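Local coordinates for pectate lyase 47 (Bacillus sp. TS-47, PDB 1VBL), which cleaves the polygalacturonate chain of pectate by elimination, as a thermostable, calcium-binding enzyme of polysaccharide lyase family 1, at residues Q43-N48 / K59-K64; L232-S237 / G268-T273; T255-S260 / P287-G292. All blocks are in the same frame, centred on the assembly; numbering follows the deposited sequence.

How the interactions relate
Interactions 2 and 3 are neighbours, their centres 7 Å apart, while interaction 1 stands alone, its centre 25 Å from that of interaction 2 and 30 Å from that of interaction 3. Strand 232-235 joins the two neighbours: I234 N lies 2.7 Å from L256 O and I234 O lies 2.8 Å from G258 N, both probable hydrogen bonds. The calcium ion lies beside this pair. D233 of interaction 2 binds it with D190 and D229, and the side chain of L256 in interaction 3 comes within about 6 Å of it. Interaction 1 packs a helix against a strand far from the metal, in the N-terminal part of the chain.

Interaction 1 of 3, residues Q43-N48 / K59-K64; sequences QALGGN and KIIYVK
The CD1 methyl of I61 meets A44 of helix 38-44 and L45, which follows it in the chain. Against L45 the fit is tight: I61 CD1 is 3.4 Å from L45 CD2 and 3.5 Å from L45 CG, closer than carbons usually pack, and the two side chains cross at about a right angle. A44 forms the other wall, its CB pointing at the strand and lying 3.7 Å from the same I61 CD1. The chain of I61 is extended (chi2 176°), which carries CD1 well out from the strand. F33 and V35 of strand 32-35 also pack on A44, and T134 touches L45.

Toward K59 the packing slackens. Its CD comes no nearer than 4.1 Å to A44 O, and its CE passes 4.2 Å from L45 O. The chain then bends at chi4 (-56°), and NZ is held elsewhere, by the carbonyls of N55 and V57 and by T134 OG1. On the solvent side the helix ends in a Schellman motif, with G46 at positive phi and its N bonded to Q43 O at 3.0 Å; G46 and G47 are exposed.

No hydrogen bond crosses between the segments. Within the beta-alpha-beta unit of strand 32-35, helix 38-44 and strand 59-63, the helix end rests on the second strand through buried aliphatic carbons, while K59 NZ and L45 O find their partners elsewhere, L45 O in N55 ND2.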
ATOM      1  N   GLN A  43     -20.144  -6.006  11.323  1.00 19.33           N
ATOM      2  CA  GLN A  43     -21.404  -6.737  11.247  1.00 20.40           C
ATOM      3  C   GLN A  43     -21.752  -6.996   9.780  1.00 19.22           C
ATOM      4  O   GLN A  43     -22.130  -8.106   9.411  1.00 19.18           O
ATOM      5  CB  GLN A  43     -22.520  -5.940  11.934  1.00 21.91           C
ATOM      6  CG  GLN A  43     -22.230  -5.664  13.402  1.00 27.44           C
ATOM      7  CD  GLN A  43     -23.324  -4.885  14.095  1.00 29.87           C
ATOM      8  OE1 GLN A  43     -23.796  -3.865  13.588  1.00 33.26           O
ATOM      9  NE2 GLN A  43     -23.727  -5.353  15.272  1.00 33.08           N
ATOM     10  N   ALA A  44     -21.601  -5.976   8.941  1.00 17.40           N
ATOM     11  CA  ALA A  44     -21.896  -6.124   7.518  1.00 17.78           C
ATOM     12  C   ALA A  44     -20.990  -7.176   6.885  1.00 17.15           C
ATOM     13  O   ALA A  44     -21.398  -7.889   5.969  1.00 18.86           O
ATOM     14  CB  ALA A  44     -21.724  -4.790   6.803  1.00 16.02           C
ATOM     15  N   LEU A  45     -19.764  -7.271   7.383  1.00 17.20           N
ATOM     16  CA  LEU A  45     -18.801  -8.235   6.864  1.00 16.35           C
ATOM     17  C   LEU A  45     -18.997  -9.651   7.409  1.00 16.80           C
ATOM     18  O   LEU A  45     -18.317 -10.582   6.977  1.00 15.80           O
ATOM     19  CB  LEU A  45     -17.375  -7.754   7.156  1.00 15.88           C
ATOM     20  CG  LEU A  45     -16.860  -6.615   6.268  1.00 14.72           C
ATOM     21  CD1 LEU A  45     -15.622  -5.979   6.889  1.00 15.28           C
ATOM     22  CD2 LEU A  45     -16.539  -7.165   4.879  1.00 15.95           C
ATOM     23  N   GLY A  46     -19.917  -9.827   8.350  1.00 16.25           N
ATOM     24  CA  GLY A  46     -20.134 -11.163   8.880  1.00 18.45           C
ATOM     25  C   GLY A  46     -20.556 -11.268  10.332  1.00 19.45           C
ATOM     26  O   GLY A  46     -21.197 -12.244  10.712  1.00 20.09           O
ATOM     27  N   GLY A  47     -20.188 -10.287  11.149  1.00 20.11           N
ATOM     28  CA  GLY A  47     -20.573 -10.317  12.550  1.00 20.92           C
ATOM     29  C   GLY A  47     -19.452 -10.638  13.519  1.00 22.27           C
ATOM     30  O   GLY A  47     -19.603 -10.460  14.729  1.00 22.07           O
ATOM     31  N   ASN A  48     -18.325 -11.112  12.996  1.00 22.20           N
ATOM     32  CA  ASN A  48     -17.177 -11.461  13.831  1.00 23.18           C
ATOM     33  C   ASN A  48     -15.905 -11.223  13.026  1.00 22.04           C
ATOM     34  O   ASN A  48     -15.618 -11.953  12.080  1.00 19.32           O
ATOM     35  CB  ASN A  48     -17.265 -12.930  14.254  1.00 25.60           C
ATOM     36  CG  ASN A  48     -16.151 -13.334  15.199  1.00 28.75           C
ATOM     37  OD1 ASN A  48     -14.975 -13.338  14.831  1.00 29.69           O
ATOM     38  ND2 ASN A  48     -16.517 -13.673  16.429  1.00 31.01           N
ATOM     39  N   LYS A  59     -21.457  -9.654  -1.136  1.00 19.26           N
ATOM     40  CA  LYS A  59     -21.949  -8.550  -0.325  1.00 17.88           C
ATOM     41  C   LYS A  59     -21.364  -7.211  -0.736  1.00 17.75           C
ATOM     42  O   LYS A  59     -20.196  -7.116  -1.129  1.00 15.85           O
ATOM     43  CB  LYS A  59     -21.631  -8.823   1.149  1.00 18.12           C
ATOM     44  CG  LYS A  59     -20.160  -9.136   1.409  1.00 17.56           C
ATOM     45  CD  LYS A  59     -19.967  -9.884   2.720  1.00 18.18           C
ATOM     46  CE  LYS A  59     -18.578 -10.500   2.798  1.00 17.29           C
ATOM     47  NZ  LYS A  59     -18.290 -11.406   1.644  1.00 15.90           N
ATOM     48  N   ILE A  60     -22.194  -6.178  -0.645  1.00 16.69           N
ATOM     49  CA  ILE A  60     -21.783  -4.825  -0.974  1.00 17.02           C
ATOM     50  C   ILE A  60     -21.890  -4.008   0.297  1.00 17.77           C
ATOM     51  O   ILE A  60     -22.920  -4.022   0.976  1.00 17.14           O
ATOM     52  CB  ILE A  60     -22.681  -4.195  -2.048  1.00 16.77           C
ATOM     53  CG1 ILE A  60     -22.538  -4.967  -3.359  1.00 17.70           C
ATOM     54  CG2 ILE A  60     -22.306  -2.725  -2.244  1.00 17.26           C
ATOM     55  CD1 ILE A  60     -23.479  -4.507  -4.454  1.00 20.58           C
ATOM     56  N   ILE A  61     -20.817  -3.301   0.618  1.00 17.18           N
ATOM     57  CA  ILE A  61     -20.777  -2.492   1.819  1.00 17.05           C
ATOM     58  C   ILE A  61     -20.409  -1.052   1.497  1.00 16.89           C
ATOM     59  O   ILE A  61     -19.291  -0.767   1.067  1.00 15.24           O
ATOM     60  CB  ILE A  61     -19.763  -3.074   2.818  1.00 17.63           C
ATOM     61  CG1 ILE A  61     -20.168  -4.513   3.165  1.00 18.48           C
ATOM     62  CG2 ILE A  61     -19.697  -2.203   4.062  1.00 18.70           C
ATOM     63  CD1 ILE A  61     -19.202  -5.235   4.069  1.00 21.28           C
ATOM     64  N   TYR A  62     -21.366  -0.152   1.700  1.00 15.41           N
ATOM     65  CA  TYR A  62     -21.163   1.266   1.443  1.00 16.64           C
ATOM     66  C   TYR A  62     -20.701   1.957   2.711  1.00 17.28           C
ATOM     67  O   TYR A  62     -21.354   1.865   3.751  1.00 17.81           O
ATOM     68  CB  TYR A  62     -22.463   1.912   0.956  1.00 16.15           C
ATOM     69  CG  TYR A  62     -22.847   1.507  -0.448  1.00 18.06           C
ATOM     70  CD1 TYR A  62     -22.102   1.942  -1.545  1.00 18.25           C
ATOM     71  CD2 TYR A  62     -23.949   0.686  -0.681  1.00 16.87           C
ATOM     72  CE1 TYR A  62     -22.446   1.571  -2.841  1.00 19.45           C
ATOM     73  CE2 TYR A  62     -24.302   0.308  -1.976  1.00 19.38           C
ATOM     74  CZ  TYR A  62     -23.547   0.754  -3.050  1.00 20.47           C
ATOM     75  OH  TYR A  62     -23.890   0.387  -4.333  1.00 22.21           O
ATOM     76  N   VAL A  63     -19.568   2.642   2.618  1.00 15.74           N
ATOM     77  CA  VAL A  63     -19.011   3.363   3.751  1.00 16.79           C
ATOM     78  C   VAL A  63     -19.463   4.817   3.696  1.00 16.58           C
ATOM     79  O   VAL A  63     -19.103   5.554   2.773  1.00 14.62           O
ATOM     80  CB  VAL A  63     -17.467   3.320   3.737  1.00 16.79           C
ATOM     81  CG1 VAL A  63     -16.908   4.148   4.887  1.00 15.73           C
ATOM     82  CG2 VAL A  63     -16.990   1.878   3.840  1.00 17.61           C
ATOM     83  N   LYS A  64     -20.263   5.225   4.676  1.00 17.06           N
ATOM     84  CA  LYS A  64     -20.742   6.601   4.718  1.00 19.34           C
ATOM     85  C   LYS A  64     -20.087   7.386   5.843  1.00 18.61           C
ATOM     86  O   LYS A  64     -20.141   6.986   7.003  1.00 17.83           O
ATOM     87  CB  LYS A  64     -22.263   6.647   4.895  1.00 21.89           C
ATOM     88  CG  LYS A  64     -22.806   8.071   4.884  1.00 26.42           C
ATOM     89  CD  LYS A  64     -24.313   8.120   5.016  1.00 32.14           C
ATOM     90  CE  LYS A  64     -24.817   9.559   4.973  1.00 34.39           C
ATOM     91  NZ  LYS A  64     -26.304   9.642   5.073  1.00 38.56           N
TER

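Interaction 2 of 3, residues L232-S237 / G268-T273; sequences LDIKNS and GHLRVT. With CA (calcium ion), chain B.
From I234 to S237 and from H269 to V272 the two backbones run nearly opposite ways, 153° apart, and come nearest at S237 and H269, whose CA atoms are 5.6 Å apart; no hydrogen bond joins them. Side chains fill the space between. I234 makes two of the side-chain contacts, one with each branch. CD1 reaches tip to tip toward V272 and lies 4.0 Å from V272 CG2, with V272 CG1 equally near. CG2, anti to the backbone N, lies 4.0 Å from L270 CD2, and here the side chains slide past each other in opposite directions. I241 and I243 also touch I234, and I257 packs on both L270 and V272, so the cluster is part of the interior of the parallel beta-helix.

At the turn, S237 CB rests 4.1 Å from H269 CD2. The polar ends are engaged elsewhere: H269 ND1 bonds to D239, and S237 OG to R263 and to the carbonyl of A265.

D233, next to I234 on the strand, faces the calcium ion. Its OD2 binds the metal at 2.5 Å beside three waters, and D190 and D229 are ligands too. Its OD1 accepts the backbone N-H of L256, which probably fixes the rotation of the carboxylate. Alternation along this one strand thus places the apolar I234 in the core and the oxygen ligand D233 on the metal, tying the calcium site to the packed interior.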
ATOM      1  N   LEU A 232      -0.529   0.232   0.782  1.00 13.81           N
ATOM      2  CA  LEU A 232      -1.148  -0.896   0.104  1.00 12.84           C
ATOM      3  C   LEU A 232      -0.068  -1.932  -0.187  1.00 12.65           C
ATOM      4  O   LEU A 232       0.689  -1.790  -1.145  1.00 11.70           O
ATOM      5  CB  LEU A 232      -1.776  -0.414  -1.206  1.00 13.35           C
ATOM      6  CG  LEU A 232      -2.807  -1.279  -1.934  1.00 15.02           C
ATOM      7  CD1 LEU A 232      -3.207  -0.569  -3.223  1.00 15.05           C
ATOM      8  CD2 LEU A 232      -2.241  -2.653  -2.235  1.00 17.40           C
ATOM      9  N   ASP A 233       0.009  -2.968   0.644  1.00 14.51           N
ATOM     10  CA  ASP A 233       1.014  -4.002   0.450  1.00 14.65           C
ATOM     11  C   ASP A 233       0.414  -5.288  -0.087  1.00 14.77           C
ATOM     12  O   ASP A 233      -0.725  -5.634   0.223  1.00 13.95           O
ATOM     13  CB  ASP A 233       1.775  -4.266   1.748  1.00 15.35           C
ATOM     14  CG  ASP A 233       2.706  -3.121   2.114  1.00 16.75           C
ATOM     15  OD1 ASP A 233       3.109  -2.360   1.211  1.00 15.43           O
ATOM     16  OD2 ASP A 233       3.053  -2.983   3.299  1.00 16.18           O
ATOM     17  N   ILE A 234       1.203  -5.982  -0.899  1.00 12.81           N
ATOM     18  CA  ILE A 234       0.786  -7.219  -1.544  1.00 13.86           C
ATOM     19  C   ILE A 234       1.856  -8.275  -1.315  1.00 15.33           C
ATOM     20  O   ILE A 234       3.015  -8.078  -1.682  1.00 15.80           O
ATOM     21  CB  ILE A 234       0.608  -6.973  -3.058  1.00 13.07           C
ATOM     22  CG1 ILE A 234      -0.430  -5.862  -3.266  1.00 13.46           C
ATOM     23  CG2 ILE A 234       0.200  -8.257  -3.767  1.00 12.83           C
ATOM     24  CD1 ILE A 234      -0.540  -5.371  -4.694  1.00 13.71           C
ATOM     25  N   LYS A 235       1.475  -9.402  -0.722  1.00 16.22           N
ATOM     26  CA  LYS A 235       2.458 -10.443  -0.445  1.00 16.79           C
ATOM     27  C   LYS A 235       1.883 -11.848  -0.333  1.00 16.32           C
ATOM     28  O   LYS A 235       0.681 -12.071  -0.496  1.00 14.44           O
ATOM     29  CB  LYS A 235       3.200 -10.115   0.854  1.00 18.00           C
ATOM     30  CG  LYS A 235       2.305 -10.118   2.086  1.00 21.96           C
ATOM     31  CD  LYS A 235       3.084  -9.781   3.355  1.00 27.54           C
ATOM     32  CE  LYS A 235       2.188  -9.840   4.586  1.00 27.74           C
ATOM     33  NZ  LYS A 235       2.917  -9.502   5.843  1.00 29.65           N
ATOM     34  N   ASN A 236       2.776 -12.787  -0.047  1.00 17.22           N
ATOM     35  CA  ASN A 236       2.434 -14.190   0.132  1.00 17.49           C
ATOM     36  C   ASN A 236       1.550 -14.801  -0.942  1.00 17.44           C
ATOM     37  O   ASN A 236       0.405 -15.188  -0.687  1.00 16.56           O
ATOM     38  CB  ASN A 236       1.802 -14.401   1.509  1.00 19.17           C
ATOM     39  CG  ASN A 236       2.760 -14.074   2.639  1.00 23.27           C
ATOM     40  OD1 ASN A 236       3.975 -14.146   2.469  1.00 27.51           O
ATOM     41  ND2 ASN A 236       2.218 -13.728   3.801  1.00 24.27           N
ATOM     42  N   SER A 237       2.102 -14.878  -2.147  1.00 15.49           N
ATOM     43  CA  SER A 237       1.432 -15.476  -3.287  1.00 16.73           C
ATOM     44  C   SER A 237       0.128 -14.838  -3.743  1.00 15.87           C
ATOM     45  O   SER A 237      -0.676 -15.491  -4.397  1.00 16.28           O
ATOM     46  CB  SER A 237       1.205 -16.967  -3.023  1.00 19.37           C
ATOM     47  OG  SER A 237       2.420 -17.587  -2.645  1.00 22.53           O
ATOM     48  N   GLY A 268       5.988 -16.923  -9.951  1.00 19.46           N
ATOM     49  CA  GLY A 268       4.840 -17.238 -10.779  1.00 19.24           C
ATOM     50  C   GLY A 268       3.575 -16.524 -10.335  1.00 18.36           C
ATOM     51  O   GLY A 268       2.511 -16.701 -10.926  1.00 18.87           O
ATOM     52  N   HIS A 269       3.685 -15.713  -9.289  1.00 17.73           N
ATOM     53  CA  HIS A 269       2.535 -14.971  -8.779  1.00 16.58           C
ATOM     54  C   HIS A 269       2.844 -13.484  -8.707  1.00 14.62           C
ATOM     55  O   HIS A 269       3.705 -12.989  -9.429  1.00 13.73           O
ATOM     56  CB  HIS A 269       2.153 -15.487  -7.393  1.00 18.43           C
ATOM     57  CG  HIS A 269       1.712 -16.914  -7.389  1.00 22.78           C
ATOM     58  ND1 HIS A 269       0.544 -17.332  -7.989  1.00 24.18           N
ATOM     59  CD2 HIS A 269       2.295 -18.026  -6.884  1.00 23.74           C
ATOM     60  CE1 HIS A 269       0.427 -18.641  -7.854  1.00 26.54           C
ATOM     61  NE2 HIS A 269       1.476 -19.085  -7.187  1.00 26.75           N
ATOM     62  N   LEU A 270       2.139 -12.779  -7.829  1.00 14.31           N
ATOM     63  CA  LEU A 270       2.335 -11.346  -7.658  1.00 13.03           C
ATOM     64  C   LEU A 270       2.176 -10.580  -8.970  1.00 13.08           C
ATOM     65  O   LEU A 270       2.885  -9.609  -9.230  1.00 12.81           O
ATOM     66  CB  LEU A 270       3.711 -11.077  -7.046  1.00 12.13           C
ATOM     67  CG  LEU A 270       3.897 -11.681  -5.647  1.00 13.03           C
ATOM     68  CD1 LEU A 270       5.304 -11.397  -5.139  1.00 13.13           C
ATOM     69  CD2 LEU A 270       2.860 -11.103  -4.694  1.00 13.88           C
ATOM     70  N   ARG A 271       1.236 -11.028  -9.795  1.00 12.20           N
ATOM     71  CA  ARG A 271       0.958 -10.361 -11.060  1.00 12.59           C
ATOM     72  C   ARG A 271       0.023  -9.202 -10.741  1.00 12.11           C
ATOM     73  O   ARG A 271      -1.149  -9.394 -10.420  1.00 11.90           O
ATOM     74  CB  ARG A 271       0.335 -11.352 -12.043  1.00 14.32           C
ATOM     75  CG  ARG A 271       1.385 -12.297 -12.622  1.00 15.24           C
ATOM     76  CD  ARG A 271       0.797 -13.445 -13.427  1.00 17.23           C
ATOM     77  NE  ARG A 271       0.214 -14.477 -12.573  1.00 17.59           N
ATOM     78  CZ  ARG A 271      -0.043 -15.716 -12.979  1.00 20.10           C
ATOM     79  NH1 ARG A 271       0.240 -16.074 -14.224  1.00 20.84           N
ATOM     80  NH2 ARG A 271      -0.591 -16.594 -12.147  1.00 18.76           N
ATOM     81  N   VAL A 272       0.569  -7.993 -10.817  1.00 11.59           N
ATOM     82  CA  VAL A 272      -0.173  -6.789 -10.484  1.00 10.78           C
ATOM     83  C   VAL A 272      -0.051  -5.722 -11.564  1.00 10.01           C
ATOM     84  O   VAL A 272       0.976  -5.608 -12.226  1.00 10.42           O
ATOM     85  CB  VAL A 272       0.365  -6.177  -9.155  1.00 10.17           C
ATOM     86  CG1 VAL A 272      -0.501  -4.995  -8.723  1.00 10.96           C
ATOM     87  CG2 VAL A 272       0.413  -7.242  -8.065  1.00  9.48           C
ATOM     88  N   THR A 273      -1.116  -4.948 -11.731  1.00  9.88           N
ATOM     89  CA  THR A 273      -1.137  -3.848 -12.687  1.00  8.89           C
ATOM     90  C   THR A 273      -1.445  -2.591 -11.891  1.00  7.77           C
ATOM     91  O   THR A 273      -2.390  -2.569 -11.098  1.00  9.81           O
ATOM     92  CB  THR A 273      -2.249  -4.003 -13.745  1.00  9.34           C
ATOM     93  OG1 THR A 273      -2.000  -5.163 -14.540  1.00  9.11           O
ATOM     94  CG2 THR A 273      -2.295  -2.777 -14.653  1.00 11.28           C
TER
HETATM   95 CA    CA B 417       2.875  -4.288   5.475  1.00 25.80          CA
HETATM   96  O   HOH W   1       2.450  -4.757   7.782  1.00 24.75           O
HETATM   97  O   HOH W   2       2.366  -6.599   4.355  1.00 23.80           O
HETATM   98  O   HOH W   3       5.254  -5.083   5.658  1.00 24.97           O

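Interaction 3 of 3, residues T255-S260 / P287-G292; sequences TLIGAS and PRVRFG
L256 pairs with R288 and I257 with V289 in a short parallel ladder. R288 N donates to T255 O at 3.1 Å, I257 N to R288 O, and R290 N to I257 O at 3.0 Å.

Apolar contacts flank it. On the face carrying I257 and V289, I257 CD1 packs 3.9 Å from P287 CG and 4.1 Å from V289 CG2. On the other, L256 CD1 lies 3.6 Å from R288 CD, the side chains alongside, pointing the same way.

A ring edge meets a carbonyl oxygen where F291 CE2 lies 3.3 Å from S260 O.

R290 supplies the polar grip; its extended chain carries NE beside S260. NH1 bonds to G258 O at 2.9 Å with an N-H...O angle of 153°, the oxygen lying in the guanidinium plane. R288 NH1 sits 3.2 Å above the centre of one face of that group, and S260 CA lies over the opposite face near the rim. The salt bridge of R290 NE with D261 and the cation-pi contact of R288 with W345 probably ease this stacking of like charges. An alanine at R290 would probably rob G258 O of this donor, leave D261 without its salt-bridge mate and open a gap beside S260.

A CB on G258 would clash with R290 CB and, at these backbone angles, jam against I257 O. G258 O takes the R290 NH1 bond directly and probably another from a water bound to R288.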
ATOM      1  N   THR A 255       3.899   0.948  -1.517  1.00 12.29           N
ATOM      2  CA  THR A 255       3.465  -0.374  -1.950  1.00 12.49           C
ATOM      3  C   THR A 255       4.538  -1.433  -2.141  1.00 12.04           C
ATOM      4  O   THR A 255       5.381  -1.342  -3.029  1.00 12.84           O
ATOM      5  CB  THR A 255       2.655  -0.266  -3.264  1.00 13.30           C
ATOM      6  OG1 THR A 255       1.424   0.419  -3.000  1.00 14.72           O
ATOM      7  CG2 THR A 255       2.354  -1.654  -3.841  1.00 13.54           C
ATOM      8  N   LEU A 256       4.472  -2.454  -1.300  1.00 13.36           N
ATOM      9  CA  LEU A 256       5.395  -3.570  -1.366  1.00 14.27           C
ATOM     10  C   LEU A 256       4.694  -4.693  -2.132  1.00 13.50           C
ATOM     11  O   LEU A 256       3.519  -4.969  -1.896  1.00 14.62           O
ATOM     12  CB  LEU A 256       5.727  -4.040   0.051  1.00 16.09           C
ATOM     13  CG  LEU A 256       6.727  -5.180   0.243  1.00 19.36           C
ATOM     14  CD1 LEU A 256       8.107  -4.749  -0.233  1.00 17.57           C
ATOM     15  CD2 LEU A 256       6.770  -5.557   1.720  1.00 20.39           C
ATOM     16  N   ILE A 257       5.400  -5.314  -3.068  1.00 12.69           N
ATOM     17  CA  ILE A 257       4.844  -6.433  -3.828  1.00 13.50           C
ATOM     18  C   ILE A 257       5.874  -7.551  -3.675  1.00 15.04           C
ATOM     19  O   ILE A 257       6.898  -7.568  -4.359  1.00 14.52           O
ATOM     20  CB  ILE A 257       4.652  -6.081  -5.323  1.00 13.26           C
ATOM     21  CG1 ILE A 257       3.626  -4.943  -5.455  1.00 12.20           C
ATOM     22  CG2 ILE A 257       4.174  -7.318  -6.098  1.00 11.44           C
ATOM     23  CD1 ILE A 257       3.341  -4.519  -6.893  1.00 11.23           C
ATOM     24  N   GLY A 258       5.595  -8.475  -2.759  1.00 14.43           N
ATOM     25  CA  GLY A 258       6.527  -9.554  -2.486  1.00 15.07           C
ATOM     26  C   GLY A 258       7.324  -9.090  -1.282  1.00 15.44           C
ATOM     27  O   GLY A 258       8.037  -8.088  -1.362  1.00 15.88           O
ATOM     28  N   ALA A 259       7.209  -9.802  -0.166  1.00 15.77           N
ATOM     29  CA  ALA A 259       7.905  -9.408   1.057  1.00 17.15           C
ATOM     30  C   ALA A 259       9.212 -10.129   1.375  1.00 18.05           C
ATOM     31  O   ALA A 259       9.860  -9.801   2.369  1.00 17.97           O
ATOM     32  CB  ALA A 259       6.954  -9.542   2.249  1.00 17.11           C
ATOM     33  N   SER A 260       9.619 -11.088   0.550  1.00 18.45           N
ATOM     34  CA  SER A 260      10.848 -11.823   0.847  1.00 19.02           C
ATOM     35  C   SER A 260      11.635 -12.337  -0.351  1.00 18.34           C
ATOM     36  O   SER A 260      11.067 -12.900  -1.286  1.00 18.04           O
ATOM     37  CB  SER A 260      10.523 -13.000   1.768  1.00 21.24           C
ATOM     38  OG  SER A 260      11.636 -13.864   1.893  1.00 24.60           O
ATOM     39  N   PRO A 287       6.025   0.876  -7.137  1.00 11.05           N
ATOM     40  CA  PRO A 287       6.149  -0.032  -5.997  1.00 10.51           C
ATOM     41  C   PRO A 287       7.536  -0.679  -5.946  1.00 10.92           C
ATOM     42  O   PRO A 287       8.378  -0.413  -6.798  1.00 11.30           O
ATOM     43  CB  PRO A 287       5.089  -1.069  -6.304  1.00  9.63           C
ATOM     44  CG  PRO A 287       5.330  -1.285  -7.783  1.00  9.45           C
ATOM     45  CD  PRO A 287       5.569   0.133  -8.329  1.00 10.31           C
ATOM     46  N   ARG A 288       7.756  -1.523  -4.938  1.00 11.15           N
ATOM     47  CA  ARG A 288       9.002  -2.281  -4.803  1.00 11.06           C
ATOM     48  C   ARG A 288       8.540  -3.689  -5.167  1.00 10.75           C
ATOM     49  O   ARG A 288       7.652  -4.239  -4.518  1.00 10.83           O
ATOM     50  CB  ARG A 288       9.516  -2.276  -3.367  1.00 11.54           C
ATOM     51  CG  ARG A 288      10.851  -3.012  -3.207  1.00 13.48           C
ATOM     52  CD  ARG A 288      11.114  -3.356  -1.746  1.00 14.22           C
ATOM     53  NE  ARG A 288      12.479  -3.824  -1.500  1.00 15.87           N
ATOM     54  CZ  ARG A 288      13.002  -4.952  -1.977  1.00 16.74           C
ATOM     55  NH1 ARG A 288      12.282  -5.762  -2.743  1.00 14.83           N
ATOM     56  NH2 ARG A 288      14.254  -5.274  -1.673  1.00 16.46           N
ATOM     57  N   VAL A 289       9.144  -4.275  -6.193  1.00 11.84           N
ATOM     58  CA  VAL A 289       8.713  -5.588  -6.669  1.00 12.67           C
ATOM     59  C   VAL A 289       9.685  -6.758  -6.600  1.00 13.67           C
ATOM     60  O   VAL A 289      10.878  -6.603  -6.839  1.00 13.70           O
ATOM     61  CB  VAL A 289       8.266  -5.484  -8.145  1.00 12.63           C
ATOM     62  CG1 VAL A 289       7.735  -6.824  -8.626  1.00 11.32           C
ATOM     63  CG2 VAL A 289       7.225  -4.384  -8.299  1.00 10.98           C
ATOM     64  N   ARG A 290       9.136  -7.931  -6.293  1.00 15.34           N
ATOM     65  CA  ARG A 290       9.878  -9.183  -6.260  1.00 15.10           C
ATOM     66  C   ARG A 290       9.005 -10.203  -7.016  1.00 14.69           C
ATOM     67  O   ARG A 290       7.793 -10.234  -6.823  1.00 13.00           O
ATOM     68  CB  ARG A 290      10.063  -9.709  -4.827  1.00 15.28           C
ATOM     69  CG  ARG A 290      10.991  -8.902  -3.896  1.00 13.75           C
ATOM     70  CD  ARG A 290      11.061  -9.601  -2.524  1.00 14.70           C
ATOM     71  NE  ARG A 290      12.113  -9.103  -1.632  1.00 14.59           N
ATOM     72  CZ  ARG A 290      11.930  -8.221  -0.648  1.00 15.88           C
ATOM     73  NH1 ARG A 290      10.728  -7.714  -0.408  1.00 14.26           N
ATOM     74  NH2 ARG A 290      12.957  -7.850   0.110  1.00 16.02           N
ATOM     75  N   PHE A 291       9.430 -11.040  -8.008  1.00 15.03           N
ATOM     76  CA  PHE A 291       8.885 -12.222  -8.695  1.00 15.91           C
ATOM     77  C   PHE A 291       7.817 -12.103  -9.756  1.00 14.53           C
ATOM     78  O   PHE A 291       7.847 -12.866 -10.711  1.00 21.23           O
ATOM     79  CB  PHE A 291       8.358 -13.218  -7.664  1.00 17.61           C
ATOM     80  CG  PHE A 291       9.378 -13.619  -6.656  1.00 18.84           C
ATOM     81  CD1 PHE A 291      10.394 -14.511  -6.986  1.00 20.91           C
ATOM     82  CD2 PHE A 291       9.359 -13.052  -5.395  1.00 19.52           C
ATOM     83  CE1 PHE A 291      11.375 -14.826  -6.065  1.00 22.99           C
ATOM     84  CE2 PHE A 291      10.327 -13.356  -4.471  1.00 22.10           C
ATOM     85  CZ  PHE A 291      11.342 -14.243  -4.801  1.00 22.93           C
ATOM     86  N   GLY A 292       7.023 -10.801  -9.411  1.00 13.23           N
ATOM     87  CA  GLY A 292       5.929 -10.608 -10.333  1.00 13.54           C
ATOM     88  C   GLY A 292       6.063  -9.855 -11.629  1.00 14.20           C
ATOM     89  O   GLY A 292       6.911  -8.980 -11.788  1.00 15.07           O
TER
HETATM   90  O   HOH W   4       9.244  -6.168  -3.054  1.00 12.09           O